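Long-range contacts in activator of 2-hydroxyisocaproyl-CoA dehydratase (Clostridium difficile, PDB 4EHU), which transfers one electron to (R)-2-hydroxyisocaproyl-CoA dehydratase as it hydrolyses ATP, using a [4Fe-4S] cluster shared by the two subunits of its homodimer: residues G5-S10 with V61-G66; I97-G102 with V211-V216; L120-C125 with S198-R203. All coordinates share one frame; numbering follows the deposited sequence. Where two conformers were deposited one is given.

Contact 1. Residues G5-S10 with V61-G66. With ANP (phosphoaminophosphonic acid-adenylate ester), chain D.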
loop_
_atom_site.group_PDB
_atom_site.type_symbol
_atom_site.label_atom_id
_atom_site.label_comp_id
_atom_site.label_asym_id
_atom_site.label_seq_id
_atom_site.Cartn_x
_atom_site.Cartn_y
_atom_site.Cartn_z
ATOM N N GLY A 5 -25.188 -19.474 7.978
ATOM C CA GLY A 5 -23.863 -18.905 8.163
ATOM C C GLY A 5 -23.788 -17.536 7.499
ATOM O O GLY A 5 -24.270 -17.361 6.387
ATOM N N LEU A 6 -23.212 -16.566 8.201
ATOM C CA LEU A 6 -22.992 -15.231 7.658
ATOM C C LEU A 6 -21.508 -14.934 7.751
ATOM O O LEU A 6 -20.902 -15.168 8.786
ATOM C CB LEU A 6 -23.772 -14.182 8.452
ATOM C CG LEU A 6 -25.294 -14.221 8.330
ATOM C CD1 LEU A 6 -25.913 -13.211 9.286
ATOM C CD2 LEU A 6 -25.726 -13.951 6.897
ATOM N N ASP A 7 -20.927 -14.428 6.670
ATOM C CA ASP A 7 -19.517 -14.050 6.639
ATOM C C ASP A 7 -19.458 -12.574 6.255
ATOM O O ASP A 7 -19.686 -12.205 5.114
ATOM C CB ASP A 7 -18.757 -14.949 5.640
ATOM C CG ASP A 7 -17.300 -14.507 5.399
ATOM O OD1 ASP A 7 -16.807 -13.529 6.002
ATOM O OD2 ASP A 7 -16.644 -15.162 4.577
ATOM N N ILE A 8 -19.203 -11.723 7.235
ATOM C CA ILE A 8 -19.204 -10.291 7.016
ATOM C C ILE A 8 -17.766 -9.824 6.926
ATOM O O ILE A 8 -17.106 -9.611 7.937
ATOM C CB ILE A 8 -19.938 -9.564 8.157
ATOM C CG1 ILE A 8 -21.324 -10.183 8.348
ATOM C CG2 ILE A 8 -20.042 -8.081 7.848
ATOM C CD1 ILE A 8 -22.015 -9.755 9.646
ATOM N N GLY A 9 -17.257 -9.708 5.704
ATOM C CA GLY A 9 -15.863 -9.358 5.536
ATOM C C GLY A 9 -15.683 -7.867 5.377
ATOM O O GLY A 9 -16.626 -7.095 5.547
ATOM N N SER A 10 -14.471 -7.473 5.020
ATOM C CA SER A 10 -14.149 -6.068 4.816
ATOM C C SER A 10 -14.956 -5.475 3.670
ATOM O O SER A 10 -15.213 -4.274 3.629
ATOM C CB SER A 10 -12.662 -5.933 4.504
ATOM O OG SER A 10 -12.325 -6.479 3.237
ATOM N N VAL A 61 -24.574 -18.809 12.769
ATOM C CA VAL A 61 -23.194 -18.471 13.126
ATOM C C VAL A 61 -22.700 -17.361 12.214
ATOM O O VAL A 61 -22.959 -17.374 11.012
ATOM C CB VAL A 61 -22.250 -19.689 13.015
ATOM C CG1 VAL A 61 -20.777 -19.250 13.077
ATOM C CG2 VAL A 61 -22.572 -20.719 14.104
ATOM N N VAL A 62 -21.987 -16.397 12.792
ATOM C CA VAL A 62 -21.404 -15.317 12.008
ATOM C C VAL A 62 -19.887 -15.352 12.108
ATOM O O VAL A 62 -19.319 -15.685 13.149
ATOM C CB VAL A 62 -21.941 -13.943 12.467
ATOM C CG1 VAL A 62 -21.499 -13.644 13.892
ATOM C CG2 VAL A 62 -21.481 -12.846 11.524
ATOM N N THR A 63 -19.244 -15.010 11.005
ATOM C CA THR A 63 -17.791 -15.016 10.922
ATOM C C THR A 63 -17.346 -13.779 10.157
ATOM O O THR A 63 -18.173 -12.985 9.725
ATOM C CB THR A 63 -17.293 -16.308 10.237
ATOM O OG1 THR A 63 -15.868 -16.433 10.369
ATOM C CG2 THR A 63 -17.670 -16.335 8.770
ATOM N N GLY A 64 -16.038 -13.611 10.023
ATOM C CA GLY A 64 -15.475 -12.509 9.256
ATOM C C GLY A 64 -15.061 -11.342 10.134
ATOM O O GLY A 64 -15.282 -11.340 11.339
ATOM N N TYR A 65 -14.450 -10.356 9.495
ATOM C CA TYR A 65 -13.991 -9.144 10.137
ATOM C C TYR A 65 -15.090 -8.482 10.950
ATOM O O TYR A 65 -14.825 -7.951 12.025
ATOM C CB TYR A 65 -13.492 -8.190 9.052
ATOM C CG TYR A 65 -12.972 -6.882 9.571
ATOM C CD1 TYR A 65 -11.739 -6.809 10.191
ATOM C CD2 TYR A 65 -13.707 -5.717 9.419
ATOM C CE1 TYR A 65 -11.245 -5.584 10.665
ATOM C CE2 TYR A 65 -13.230 -4.506 9.878
ATOM C CZ TYR A 65 -12.001 -4.444 10.498
ATOM O OH TYR A 65 -11.538 -3.234 10.955
ATOM N N GLY A 66 -16.317 -8.507 10.441
ATOM C CA GLY A 66 -17.430 -7.851 11.115
ATOM C C GLY A 66 -18.196 -8.682 12.137
ATOM O O GLY A 66 -19.217 -8.236 12.655
HETATM P PG ANP D . -11.548 -9.916 3.924
HETATM O O1G ANP D . -11.977 -9.257 5.229
HETATM O O2G ANP D . -11.675 -11.415 4.029
HETATM O O3G ANP D . -10.213 -9.479 3.466
HETATM P PB ANP D . -14.017 -10.086 2.174
HETATM O O1B ANP D . -15.210 -9.168 2.189
HETATM O O2B ANP D . -14.220 -11.476 2.779
HETATM N N3B ANP D . -12.664 -9.223 2.819
HETATM P PA ANP D . -14.242 -11.397 -0.410
HETATM O O1A ANP D . -15.724 -11.281 -0.347
HETATM O O2A ANP D . -13.542 -12.713 -0.152
HETATM O O3A ANP D . -13.591 -10.326 0.619
HETATM O "O5'" ANP D . -13.651 -10.826 -1.791
HETATM C "C5'" ANP D . -13.862 -9.458 -2.156
HETATM C "C4'" ANP D . -13.336 -9.242 -3.572
HETATM O "O4'" ANP D . -13.429 -10.305 -4.509
HETATM C "C3'" ANP D . -13.167 -7.892 -4.243
HETATM O "O3'" ANP D . -12.138 -7.123 -3.604
HETATM C "C2'" ANP D . -12.873 -8.282 -5.696
HETATM O "O2'" ANP D . -11.503 -8.044 -6.065
HETATM C "C1'" ANP D . -13.171 -9.776 -5.815
HETATM N N9 ANP D . -14.377 -10.079 -6.606
HETATM C C8 ANP D . -15.660 -9.915 -6.224
HETATM N N7 ANP D . -16.508 -10.354 -7.188
HETATM C C5 ANP D . -15.733 -10.813 -8.202
HETATM C C6 ANP D . -15.969 -11.422 -9.513
HETATM N N6 ANP D . -17.242 -11.603 -9.940
HETATM N N1 ANP D . -14.888 -11.772 -10.255
HETATM C C2 ANP D . -13.628 -11.596 -9.832
HETATM N N3 ANP D . -13.340 -11.035 -8.647
HETATM C C4 ANP D . -14.334 -10.644 -7.811
#

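Contact 2. Residues I97-G102 with V211-V216. With ANP (phosphoaminophosphonic acid-adenylate ester), chain D.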
loop_
_atom_site.group_PDB
_atom_site.type_symbol
_atom_site.label_atom_id
_atom_site.label_comp_id
_atom_site.label_asym_id
_atom_site.label_seq_id
_atom_site.Cartn_x
_atom_site.Cartn_y
_atom_site.Cartn_z
ATOM N N ILE A 97 -5.007 -23.851 2.110
ATOM C CA ILE A 97 -6.098 -22.968 1.685
ATOM C C ILE A 97 -5.564 -21.554 1.522
ATOM O O ILE A 97 -4.929 -21.014 2.413
ATOM C CB ILE A 97 -7.271 -22.959 2.699
ATOM C CG1 ILE A 97 -7.888 -24.354 2.774
ATOM C CG2 ILE A 97 -8.339 -21.932 2.285
ATOM C CD1 ILE A 97 -8.981 -24.468 3.885
ATOM N N ILE A 98 -5.833 -20.962 0.366
ATOM C CA ILE A 98 -5.443 -19.604 0.082
ATOM C C ILE A 98 -6.703 -18.790 -0.028
ATOM O O ILE A 98 -7.466 -18.961 -0.969
ATOM C CB ILE A 98 -4.680 -19.519 -1.263
ATOM C CG1 ILE A 98 -3.472 -20.450 -1.213
ATOM C CG2 ILE A 98 -4.248 -18.062 -1.539
ATOM C CD1 ILE A 98 -2.857 -20.744 -2.654
ATOM N N ASP A 99 -6.922 -17.901 0.944
ATOM C CA ASP A 99 -8.111 -17.067 0.962
ATOM C C ASP A 99 -7.708 -15.652 0.586
ATOM O O ASP A 99 -7.131 -14.933 1.384
ATOM C CB ASP A 99 -8.729 -17.082 2.378
ATOM C CG ASP A 99 -9.692 -15.926 2.626
ATOM O OD1 ASP A 99 -10.387 -15.511 1.686
ATOM O OD2 ASP A 99 -9.751 -15.438 3.798
ATOM N N ILE A 100 -8.011 -15.242 -0.643
ATOM C CA ILE A 100 -7.715 -13.867 -1.018
ATOM C C ILE A 100 -8.997 -13.057 -0.964
ATOM O O ILE A 100 -9.894 -13.273 -1.768
ATOM C CB ILE A 100 -7.084 -13.766 -2.417
ATOM C CG1 ILE A 100 -5.855 -14.683 -2.497
ATOM C CG2 ILE A 100 -6.698 -12.307 -2.654
ATOM C CD1 ILE A 100 -5.181 -14.740 -3.958
ATOM N N GLY A 101 -9.077 -12.146 0.019
ATOM C CA GLY A 101 -10.256 -11.317 0.191
ATOM C C GLY A 101 -9.992 -9.881 -0.241
ATOM O O GLY A 101 -9.016 -9.599 -0.942
ATOM N N GLY A 102 -10.868 -8.981 0.191
ATOM C CA GLY A 102 -10.796 -7.580 -0.163
ATOM C C GLY A 102 -9.786 -6.767 0.624
ATOM O O GLY A 102 -9.353 -5.716 0.149
ATOM N N VAL A 211 -6.275 -25.261 -2.329
ATOM C CA VAL A 211 -7.571 -24.724 -2.683
ATOM C C VAL A 211 -7.567 -23.219 -2.533
ATOM O O VAL A 211 -7.102 -22.701 -1.524
ATOM C CB VAL A 211 -8.674 -25.305 -1.772
ATOM C CG1 VAL A 211 -10.027 -24.626 -2.059
ATOM C CG2 VAL A 211 -8.753 -26.847 -1.955
ATOM N N MET A 212 -8.078 -22.508 -3.531
ATOM C CA MET A 212 -8.250 -21.062 -3.399
ATOM C C MET A 212 -9.717 -20.704 -3.159
ATOM O O MET A 212 -10.623 -21.234 -3.801
ATOM C CB MET A 212 -7.737 -20.295 -4.619
ATOM C CG MET A 212 -7.712 -18.778 -4.377
ATOM S SD MET A 212 -7.113 -17.797 -5.761
ATOM C CE MET A 212 -5.561 -18.661 -6.000
ATOM N N VAL A 213 -9.921 -19.791 -2.217
ATOM C CA VAL A 213 -11.235 -19.285 -1.872
ATOM C C VAL A 213 -11.170 -17.758 -1.726
ATOM O O VAL A 213 -10.103 -17.142 -1.909
ATOM C CB VAL A 213 -11.716 -19.898 -0.532
ATOM C CG1 VAL A 213 -11.726 -21.412 -0.664
ATOM C CG2 VAL A 213 -10.814 -19.447 0.630
ATOM N N GLY A 214 -12.317 -17.155 -1.415
ATOM C CA GLY A 214 -12.419 -15.707 -1.393
ATOM C C GLY A 214 -12.947 -15.199 -2.719
ATOM O O GLY A 214 -12.962 -15.929 -3.736
ATOM N N GLY A 215 -13.353 -13.932 -2.718
ATOM C CA GLY A 215 -13.954 -13.336 -3.902
ATOM C C GLY A 215 -12.940 -13.246 -5.043
ATOM O O GLY A 215 -13.322 -13.356 -6.209
ATOM N N VAL A 216 -11.662 -13.062 -4.708
ATOM C CA VAL A 216 -10.627 -12.937 -5.732
ATOM C C VAL A 216 -10.430 -14.258 -6.462
ATOM O O VAL A 216 -9.976 -14.276 -7.613
ATOM C CB VAL A 216 -9.306 -12.427 -5.131
ATOM C CG1 VAL A 216 -8.175 -12.416 -6.170
ATOM C CG2 VAL A 216 -9.526 -11.031 -4.577
HETATM P PG ANP D . -11.548 -9.916 3.924
HETATM O O1G ANP D . -11.977 -9.257 5.229
HETATM O O2G ANP D . -11.675 -11.415 4.029
HETATM O O3G ANP D . -10.213 -9.479 3.466
HETATM P PB ANP D . -14.017 -10.086 2.174
HETATM O O1B ANP D . -15.210 -9.168 2.189
HETATM O O2B ANP D . -14.220 -11.476 2.779
HETATM N N3B ANP D . -12.664 -9.223 2.819
HETATM P PA ANP D . -14.242 -11.397 -0.410
HETATM O O1A ANP D . -15.724 -11.281 -0.347
HETATM O O2A ANP D . -13.542 -12.713 -0.152
HETATM O O3A ANP D . -13.591 -10.326 0.619
HETATM O "O5'" ANP D . -13.651 -10.826 -1.791
HETATM C "C5'" ANP D . -13.862 -9.458 -2.156
HETATM C "C4'" ANP D . -13.336 -9.242 -3.572
HETATM O "O4'" ANP D . -13.429 -10.305 -4.509
HETATM C "C3'" ANP D . -13.167 -7.892 -4.243
HETATM O "O3'" ANP D . -12.138 -7.123 -3.604
HETATM C "C2'" ANP D . -12.873 -8.282 -5.696
HETATM O "O2'" ANP D . -11.503 -8.044 -6.065
HETATM C "C1'" ANP D . -13.171 -9.776 -5.815
HETATM N N9 ANP D . -14.377 -10.079 -6.606
HETATM C C8 ANP D . -15.660 -9.915 -6.224
HETATM N N7 ANP D . -16.508 -10.354 -7.188
HETATM C C5 ANP D . -15.733 -10.813 -8.202
HETATM C C6 ANP D . -15.969 -11.422 -9.513
HETATM N N6 ANP D . -17.242 -11.603 -9.940
HETATM N N1 ANP D . -14.888 -11.772 -10.255
HETATM C C2 ANP D . -13.628 -11.596 -9.832
HETATM N N3 ANP D . -13.340 -11.035 -8.647
HETATM C C4 ANP D . -14.334 -10.644 -7.811
#

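Contact 3. Residues L120-C125 with S198-R203. With SF4 (iron/sulfur cluster), chain C.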
loop_
_atom_site.group_PDB
_atom_site.type_symbol
_atom_site.label_atom_id
_atom_site.label_comp_id
_atom_site.label_asym_id
_atom_site.label_seq_id
_atom_site.Cartn_x
_atom_site.Cartn_y
_atom_site.Cartn_z
ATOM N N LEU A 120 -0.197 -17.893 7.635
ATOM C CA LEU A 120 0.453 -16.628 7.361
ATOM C C LEU A 120 -0.569 -15.719 6.754
ATOM O O LEU A 120 -1.438 -16.160 5.990
ATOM C CB LEU A 120 1.611 -16.793 6.371
ATOM C CG LEU A 120 2.916 -17.370 6.892
ATOM C CD1 LEU A 120 3.849 -17.613 5.684
ATOM C CD2 LEU A 120 3.577 -16.403 7.873
ATOM N N MET A 121 -0.473 -14.448 7.073
ATOM C CA MET A 121 -1.418 -13.508 6.533
ATOM C C MET A 121 -0.726 -12.218 6.201
ATOM O O MET A 121 0.062 -11.697 7.002
ATOM C CB MET A 121 -2.514 -13.232 7.540
ATOM C CG MET A 121 -3.403 -12.090 7.116
ATOM S SD MET A 121 -4.836 -11.985 8.192
ATOM C CE MET A 121 -4.093 -11.677 9.794
ATOM N N ASN A 122 -1.013 -11.710 5.012
ATOM C CA ASN A 122 -0.614 -10.362 4.668
ATOM C C ASN A 122 -1.829 -9.506 4.974
ATOM O O ASN A 122 -2.874 -9.656 4.318
ATOM C CB ASN A 122 -0.258 -10.222 3.170
ATOM C CG ASN A 122 1.111 -10.845 2.785
ATOM O OD1 ASN A 122 1.994 -11.018 3.627
ATOM N ND2 ASN A 122 1.293 -11.138 1.477
ATOM N N ASP A 123 -1.729 -8.607 5.965
ATOM C CA ASP A 123 -2.923 -7.853 6.356
ATOM C C ASP A 123 -2.751 -6.334 6.481
ATOM O O ASP A 123 -3.699 -5.609 6.790
ATOM C CB ASP A 123 -3.480 -8.394 7.670
ATOM C CG ASP A 123 -2.490 -8.272 8.836
ATOM O OD1 ASP A 123 -1.257 -8.212 8.614
ATOM O OD2 ASP A 123 -2.968 -8.281 9.975
ATOM N N LYS A 124 -1.566 -5.848 6.250
ATOM C CA LYS A 124 -1.381 -4.420 6.501
ATOM C C LYS A 124 -1.277 -3.639 5.212
ATOM O O LYS A 124 -1.162 -2.416 5.236
ATOM C CB LYS A 124 -0.144 -4.188 7.364
ATOM C CG LYS A 124 -0.212 -4.889 8.702
ATOM C CD LYS A 124 -1.544 -4.639 9.385
ATOM C CE LYS A 124 -1.497 -5.039 10.849
ATOM N NZ LYS A 124 -2.857 -5.131 11.441
ATOM N N CYS A 125 -1.320 -4.352 4.090
ATOM C CA CYS A 125 -0.880 -3.804 2.804
ATOM C C CYS A 125 -1.925 -4.101 1.743
ATOM O O CYS A 125 -2.383 -5.245 1.632
ATOM C CB CYS A 125 0.446 -4.473 2.407
ATOM S SG CYS A 125 1.025 -4.165 0.728
ATOM N N SER A 198 1.867 -15.778 -3.593
ATOM C CA SER A 198 2.662 -17.004 -3.719
ATOM C C SER A 198 3.871 -17.015 -2.790
ATOM O O SER A 198 4.305 -18.081 -2.376
ATOM C CB SER A 198 3.112 -17.266 -5.167
ATOM O OG SER A 198 3.996 -16.277 -5.612
ATOM N N SER A 199 4.412 -15.844 -2.452
ATOM C CA SER A 199 5.532 -15.785 -1.531
ATOM C C SER A 199 5.091 -16.327 -0.161
ATOM O O SER A 199 5.855 -17.020 0.516
ATOM C CB SER A 199 6.041 -14.352 -1.392
ATOM O OG SER A 199 7.020 -14.254 -0.371
ATOM N N LEU A 200 3.864 -16.011 0.240
ATOM C CA LEU A 200 3.345 -16.525 1.514
ATOM C C LEU A 200 3.194 -18.036 1.442
ATOM O O LEU A 200 3.584 -18.763 2.361
ATOM C CB LEU A 200 1.974 -15.940 1.855
ATOM C CG LEU A 200 1.842 -14.442 1.993
ATOM C CD1 LEU A 200 0.416 -14.149 2.425
ATOM C CD2 LEU A 200 2.854 -13.914 3.009
ATOM N N VAL A 201 2.616 -18.522 0.341
ATOM C CA VAL A 201 2.442 -19.950 0.178
ATOM C C VAL A 201 3.770 -20.689 0.232
ATOM O O VAL A 201 3.889 -21.727 0.870
ATOM C CB VAL A 201 1.762 -20.258 -1.187
ATOM C CG1 VAL A 201 1.682 -21.749 -1.412
ATOM C CG2 VAL A 201 0.386 -19.631 -1.216
ATOM N N LYS A 202 4.778 -20.171 -0.471
ATOM C CA LYS A 202 6.086 -20.810 -0.489
ATOM C C LYS A 202 6.733 -20.817 0.902
ATOM O O LYS A 202 7.400 -21.773 1.289
ATOM C CB LYS A 202 6.969 -20.116 -1.525
ATOM C CG LYS A 202 6.449 -20.356 -2.958
ATOM C CD LYS A 202 7.294 -19.622 -4.014
ATOM C CE LYS A 202 6.771 -19.894 -5.422
ATOM N NZ LYS A 202 7.535 -19.218 -6.510
ATOM N N ARG A 203 6.515 -19.757 1.660
ATOM C CA ARG A 203 7.017 -19.706 3.040
ATOM C C ARG A 203 6.405 -20.809 3.909
ATOM O O ARG A 203 7.108 -21.444 4.708
ATOM C CB ARG A 203 6.780 -18.310 3.627
ATOM C CG ARG A 203 7.749 -17.243 3.114
ATOM C CD ARG A 203 7.289 -15.822 3.476
ATOM N NE ARG A 203 7.243 -15.608 4.923
ATOM C CZ ARG A 203 6.606 -14.601 5.519
ATOM N NH1 ARG A 203 6.616 -14.490 6.848
ATOM N NH2 ARG A 203 5.955 -13.705 4.791
HETATM FE FE1 SF4 C . 1.853 0.322 -1.016
HETATM FE FE2 SF4 C . 0.098 0.246 0.954
HETATM FE FE3 SF4 C . 2.781 0.396 1.400
HETATM FE FE4 SF4 C . 1.496 -1.923 0.484
HETATM S S1 SF4 C . 1.291 -0.864 2.418
HETATM S S2 SF4 C . 3.357 -1.010 -0.249
HETATM S S3 SF4 C . 0.031 -0.993 -0.924
HETATM S S4 SF4 C . 1.495 1.934 0.534
#

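Contact 1. Residues G5-S10 with V61-G66
Leu-6 and Val-62, Asp-7 and Thr-63 stand side by side where two parallel strands, 5-8 and 61-63, form the centre of the first sheet of an actin fold. The backbone is laced by alternating bonds: Leu-6 N to Val-61 O, Thr-63 N to Leu-6 O (2.8 Å) and Ile-8 N to Thr-63 O. Just past the strands, Gly-66 N bonds Ile-8 O at 2.8 Å, almost straight (167° at the hydrogen), and ties the turn after strand 61-63 to the end of strand 5-8. The packing is tight on the face of Asp-7 and Thr-63. Thr-63 gives OG1 to Ile-77 O, and its methyl CG2 presses on Asp-7 CB (3.6 Å) and on Leu-6 O (3.4 Å). Asp-7, CG anti to the backbone N (chi1 172°), swings OD1 to within 3.7 Å of Gly-64 CA; Gly-64 has a positive phi of 98°, and hydrogen in place of a side chain permits this approach. The carboxylate also lies about 4 Å from the bound magnesium ion. On the side of Leu-6 and Val-62, the Ile-8 side chain passes obliquely over Val-62, CD1 3.7 Å from CG2. The looser end is the exposed one: Tyr-65 meets the loop mainly through CB, its ring beyond, while Ser-10 turns to the nucleotide analogue, OG accepting a bond from ANP N3B (2.8 Å) and N donating to O1G. Strand 13-19 flanks strand 2-8, short strand 75-76 lies beyond Val-62, and helices 79-90 and 243-261 cover the face of Asp-7, Val-61 and Thr-63.

Contact 2. Residues I97-G102 with V211-V216
Ile-98 O is held by two groups of the neighbouring strand: Val-213 N in a bond of 2.9 Å (170° at the hydrogen) and Met-212 CA through a CA-H...O contact of 3.3 Å. It lies mid-way along the parallel pair 97-100 and 211-213, the core of the second actin-fold sheet, whose glycine-rich ends are consistent with the phosphate-2 and adenosine motifs of the actin-like ATPase superfamily. Both ends bind the analogue: Gly-102 N donates to the bridging ANP O3A, Gly-215 N to O2A of the alpha phosphate at 2.8 Å. With no side chain on Gly-101 or Gly-215, the nucleotide comes right against the backbone. Asp-99 carries its carboxylate to about 4 Å from the bound magnesium ion, and Val-213 CG2 backs Asp-99 CB at 3.6 Å, on the face covered by His-83 and Val-87 of helix 79-90. The other face is apolar: in the conformer given, Met-212 runs out extended to SD (CG anti to the backbone N, chi1 -171°), which lies near Ile-100 CD1, with Val-223 and Met-226 of helix 220-230 behind. Val-216 N bonds Ile-100 O only weakly; beside it, Ile-100 CG2 packs on Val-216 CB at 3.6 Å.

Contact 3. Residues L120-C125 with S198-R203
Helix-on-sheet packing at the rim of the second actin-fold sheet joins Leu-120 and Asn-122 of edge strand 116-122 to Leu-200 and Arg-203 of helix 182-204. Strand and helix segments run nearly antiparallel, at 164°, with their axes 8.9 Å apart at the closest. Leu-120 sets CD1 on the helix, touching Leu-200 O (3.5 Å) and Arg-203 CB (3.6 Å) on one side of the methyl, and crosses the arginine side chain at about a right angle. The bend at chi3 (63°) brings the Arg-203 guanidinium across the leucine, one face toward its methyls, CD1 offset toward the rim. Inward, Leu-200 also packs on Val-107 of strand 105-110. Beyond Asn-122 the chain leaves the sheet and reaches Cys-125, whose SG binds an iron, FE4, of the [4Fe-4S] cluster at 2.3 Å; Cys-164 is the subunit's second cluster-binding cysteine. The packing thus lies at the root of the segment that leads to the cluster, and Arg-196 of the same helix touches both Asn-122 and Cys-125. Asn-122 and Leu-200 meet tip to tip, the leucine fork on the amide face: CD1 lies over CG and ND2 (3.3 Å to ND2), CD2 is displaced toward OD1 (3.1 Å, a short contact).

From the N terminus, contact 1 closes first: 61-66 returns beside 5-10, completing the core of the first sheet before contact 2 opens. Contact 2 then closes a much longer loop, from strand 96-100 to strand 210-213, and contact 3 is nested inside it, laying helix 182-204 on edge strand 116-122 just before the chain enters strand 210-213. Contacts 1 and 2 both meet the nucleotide, and touch where Ser-10 OG packs on Gly-102 C. Contacts 2 and 3 meet through Ile-98 CD1 and Val-201 CG2. Together they link the two actin-like sheets around the nucleotide, and the second sheet to the cluster-binding segment.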